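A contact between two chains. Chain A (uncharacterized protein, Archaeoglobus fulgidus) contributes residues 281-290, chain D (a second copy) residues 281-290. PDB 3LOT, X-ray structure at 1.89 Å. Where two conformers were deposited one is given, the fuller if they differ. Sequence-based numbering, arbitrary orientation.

Chain A 281-290: EKMVRIVKEL
Chain D 281-290: EKMVRIVKEL

The contact is built on two glutamates, each held by a lysine and an arginine of the other chain. Glu D289 receives Arg A285 through a salt bridge in which NE of Arg A285 lies 2.7 Å from OE2 of Glu D289, with an N-H...acceptor angle of 164°; NH2 of Arg A285 adds a weak hydrogen bond, 3.5 Å to OE1 of Glu D289. The carboxylate sits at the edge of the guanidinium, near its plane, where the N-H bonds point. On the same carboxylate, OE1 of Glu D289 forms a second salt bridge with NZ of Lys A282 at 2.9 Å. The exchange is repeated in reverse: NE of Arg D285 is 2.6 Å from OE2 of Glu A289 (161°), NH2 of Arg D285 makes a weak bond of 3.5 Å to OE1 of Glu A289, and NZ of Lys D282 lies 2.9 Å from OE1 of Glu A289. With the charge spread over two oxygens, one carboxylate can take NE of the arginine on OE2 and NZ of the lysine on OE1.

The lysines also reach the C-terminal ends of the opposing helices, near the last turn, where a helix commonly leaves carbonyls free to accept other donors. NZ of Lys D282 donates to the backbone O of Glu A289 at 2.9 Å; the equivalent distance from NZ of Lys A282 to O of Glu D289 is 3.1 Å. Each ammonium also donates to a water that bridges to the preceding carbonyl. Water 1 lies 2.9 Å from NZ of Lys A282 and 2.7 Å from O of Lys D288, while water 2 lies 2.8 Å from NZ of Lys D282 and 2.9 Å from O of Lys A288.

Rotamers make this reach possible. Both lysines are t, t, t, p, extended until the last torsion turns; their CA-to-CB bonds point sideways, yet their ends come nearer. The arginines, whose CA-to-CB bonds point toward the partner, are m, t, m with chi4 at -86°. The CA-to-CB bonds of Glu A289 and Glu D289 also point toward it, with chi1 and chi2 both m and chi3 near -10° and -6° respectively, and these are the most covered residues, at 124 Å² for Glu A289 and 120 Å² for Glu D289.

Both backbones are helical from 281 through 289, continuing helices that begin earlier; Leu A290 and Leu D290 leave helical phi/psi, at about -84/15. The helices run nearly antiparallel, at 151°, with axes approaching to 10.4 Å. The register centers on Ile A286 and Ile D286, whose CA atoms are 6.8 Å apart, so residue 282 or 285 of one chain meets 289 of the other.

Beside the charged clusters, the isoleucines, both m, t, supply apolar packing: CG1 of Ile A286 touches CB of Glu D289 at 3.7 Å, and CG1 of Ile D286 touches CB of Glu A289 at 3.8 Å. The glutamate therefore serves twice, its methylene against isoleucine and its carboxylate against the bases. Selenomethionines Met A283 and Met D283 have CA-to-CB bonds that point away, and the two stretches together bury 507 Å².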

# COMPACT_ATOMS: atom_id res chain seq x y z
N GLU A 281 5.18 2.51 -32.05
CA GLU A 281 5.63 3.89 -32.26
C GLU A 281 5.17 4.79 -31.14
O GLU A 281 5.95 5.61 -30.64
CB GLU A 281 5.14 4.42 -33.61
CG GLU A 281 5.93 3.82 -34.77
CD GLU A 281 5.29 4.12 -36.12
OE1 GLU A 281 4.10 4.54 -36.16
OE2 GLU A 281 5.97 3.89 -37.14
N LYS A 282 3.90 4.66 -30.77
CA LYS A 282 3.36 5.44 -29.65
C LYS A 282 4.13 5.19 -28.35
O LYS A 282 4.54 6.13 -27.69
CB LYS A 282 1.88 5.11 -29.45
CG LYS A 282 1.15 6.10 -28.58
CD LYS A 282 -0.23 5.61 -28.32
CE LYS A 282 -1.09 6.61 -27.60
NZ LYS A 282 -1.18 7.87 -28.37
N MSE A 283 4.30 3.93 -27.96
CA MSE A 283 4.99 3.60 -26.70
C MSE A 283 6.43 4.14 -26.72
O MSE A 283 6.92 4.67 -25.71
CB MSE A 283 4.97 2.09 -26.44
CG MSE A 283 5.48 1.68 -25.01
SE MSE A 283 4.31 2.51 -23.63
CE MSE A 283 5.62 3.32 -22.88
N VAL A 284 7.08 4.02 -27.88
CA VAL A 284 8.43 4.48 -28.05
C VAL A 284 8.48 6.01 -27.90
O VAL A 284 9.40 6.53 -27.26
CB VAL A 284 9.04 4.01 -29.39
CG1 VAL A 284 10.32 4.85 -29.74
CG2 VAL A 284 9.31 2.52 -29.31
N ARG A 285 7.48 6.72 -28.44
CA ARG A 285 7.42 8.17 -28.20
C ARG A 285 7.34 8.49 -26.72
O ARG A 285 7.96 9.45 -26.27
CB ARG A 285 6.24 8.82 -28.91
CG ARG A 285 6.40 8.89 -30.40
CD ARG A 285 5.40 9.82 -31.04
NE ARG A 285 4.01 9.38 -30.86
CZ ARG A 285 3.38 8.52 -31.65
NH1 ARG A 285 3.98 7.97 -32.68
NH2 ARG A 285 2.11 8.20 -31.42
N ILE A 286 6.58 7.69 -25.98
CA ILE A 286 6.38 7.91 -24.53
C ILE A 286 7.69 7.62 -23.74
O ILE A 286 8.15 8.45 -22.91
CB ILE A 286 5.20 7.07 -24.01
CG1 ILE A 286 3.89 7.65 -24.53
CG2 ILE A 286 5.19 7.03 -22.50
CD1 ILE A 286 2.71 6.69 -24.37
N VAL A 287 8.33 6.53 -24.09
CA VAL A 287 9.64 6.18 -23.56
C VAL A 287 10.64 7.28 -23.71
O VAL A 287 11.31 7.64 -22.76
CB VAL A 287 10.16 4.89 -24.21
CG1 VAL A 287 11.63 4.65 -23.87
CG2 VAL A 287 9.32 3.74 -23.76
N LYS A 288 10.74 7.85 -24.91
CA LYS A 288 11.67 8.95 -25.20
C LYS A 288 11.35 10.26 -24.48
O LYS A 288 12.26 10.97 -24.07
CB LYS A 288 11.76 9.17 -26.69
CG LYS A 288 12.33 7.98 -27.43
CD LYS A 288 12.33 8.18 -28.92
CE LYS A 288 13.22 7.16 -29.66
NZ LYS A 288 13.06 7.30 -31.16
N GLU A 289 10.08 10.57 -24.27
CA GLU A 289 9.72 11.77 -23.48
C GLU A 289 10.16 11.56 -22.05
O GLU A 289 10.50 12.54 -21.37
CB GLU A 289 8.22 12.07 -23.45
CG GLU A 289 7.59 12.74 -24.67
CD GLU A 289 8.14 14.10 -25.06
OE1 GLU A 289 8.92 14.74 -24.33
OE2 GLU A 289 7.78 14.55 -26.16
N LEU A 290 10.13 10.32 -21.57
CA LEU A 290 10.54 10.03 -20.20
C LEU A 290 12.08 9.86 -20.11
O LEU A 290 12.59 9.33 -19.13
CB LEU A 290 9.81 8.80 -19.63
CG LEU A 290 8.31 8.99 -19.39
CD1 LEU A 290 7.58 7.68 -19.12
CD2 LEU A 290 8.10 9.95 -18.24
N GLU D 281 5.42 22.52 -22.72
CA GLU D 281 5.28 21.81 -24.00
C GLU D 281 5.51 20.32 -23.86
O GLU D 281 4.78 19.53 -24.43
CB GLU D 281 6.23 22.38 -25.05
CG GLU D 281 5.90 23.80 -25.36
CD GLU D 281 6.99 24.59 -26.11
OE1 GLU D 281 8.15 24.14 -26.26
OE2 GLU D 281 6.64 25.69 -26.58
N LYS D 282 6.53 19.95 -23.10
CA LYS D 282 6.84 18.52 -22.82
C LYS D 282 5.70 17.79 -22.11
O LYS D 282 5.29 16.69 -22.51
CB LYS D 282 8.11 18.41 -22.00
CG LYS D 282 8.55 16.97 -21.67
CD LYS D 282 9.96 17.02 -21.10
CE LYS D 282 10.59 15.67 -21.03
NZ LYS D 282 10.95 15.24 -22.39
N MSE D 283 5.17 18.42 -21.06
CA MSE D 283 4.16 17.76 -20.27
C MSE D 283 2.89 17.65 -21.11
O MSE D 283 2.21 16.63 -21.04
CB MSE D 283 3.91 18.51 -18.96
CG MSE D 283 2.96 17.79 -18.00
SE MSE D 283 3.72 16.07 -17.38
CE MSE D 283 2.26 15.14 -17.80
N VAL D 284 2.61 18.66 -21.94
CA VAL D 284 1.44 18.63 -22.86
C VAL D 284 1.57 17.52 -23.90
O VAL D 284 0.60 16.81 -24.18
CB VAL D 284 1.15 20.00 -23.52
CG1 VAL D 284 0.07 19.89 -24.63
CG2 VAL D 284 0.70 21.05 -22.42
N ARG D 285 2.78 17.31 -24.42
CA ARG D 285 3.01 16.17 -25.30
C ARG D 285 2.67 14.85 -24.61
O ARG D 285 2.03 13.99 -25.22
CB ARG D 285 4.45 16.16 -25.80
CG ARG D 285 4.71 17.22 -26.87
CD ARG D 285 6.00 16.93 -27.62
NE ARG D 285 7.17 16.98 -26.75
CZ ARG D 285 7.86 18.08 -26.44
NH1 ARG D 285 7.54 19.27 -26.91
NH2 ARG D 285 8.91 17.98 -25.64
N ILE D 286 3.07 14.69 -23.34
CA ILE D 286 2.83 13.43 -22.62
C ILE D 286 1.32 13.30 -22.34
O ILE D 286 0.73 12.25 -22.55
CB ILE D 286 3.65 13.42 -21.29
CG1 ILE D 286 5.16 13.37 -21.61
CG2 ILE D 286 3.22 12.26 -20.38
CD1 ILE D 286 6.04 13.66 -20.35
N VAL D 287 0.70 14.37 -21.87
CA VAL D 287 -0.73 14.35 -21.61
C VAL D 287 -1.46 13.88 -22.89
O VAL D 287 -2.37 13.09 -22.83
CB VAL D 287 -1.24 15.76 -21.18
CG1 VAL D 287 -2.75 15.91 -21.35
CG2 VAL D 287 -0.80 16.05 -19.73
N LYS D 288 -1.04 14.37 -24.05
CA LYS D 288 -1.72 14.01 -25.28
C LYS D 288 -1.46 12.58 -25.72
O LYS D 288 -2.37 11.92 -26.26
CB LYS D 288 -1.39 15.02 -26.39
CG LYS D 288 -2.07 16.37 -26.19
CD LYS D 288 -1.61 17.37 -27.27
CE LYS D 288 -2.24 18.77 -27.11
NZ LYS D 288 -1.58 19.69 -28.09
N GLU D 289 -0.24 12.06 -25.50
CA GLU D 289 -0.01 10.65 -25.77
C GLU D 289 -0.91 9.76 -24.93
O GLU D 289 -1.33 8.70 -25.39
CB GLU D 289 1.46 10.25 -25.55
CG GLU D 289 2.40 10.78 -26.58
CD GLU D 289 2.16 10.27 -28.01
OE1 GLU D 289 1.31 9.38 -28.27
OE2 GLU D 289 2.85 10.78 -28.90
N LEU D 290 -1.24 10.19 -23.73
CA LEU D 290 -2.10 9.40 -22.88
C LEU D 290 -3.58 9.65 -23.18
O LEU D 290 -4.40 9.26 -22.40
CB LEU D 290 -1.78 9.68 -21.43
CG LEU D 290 -0.40 9.22 -20.94
CD1 LEU D 290 -0.16 9.75 -19.50
CD2 LEU D 290 -0.22 7.70 -21.05
O HOH W 1 -2.67 10.34 -28.37
O HOH W 2 13.04 13.63 -23.20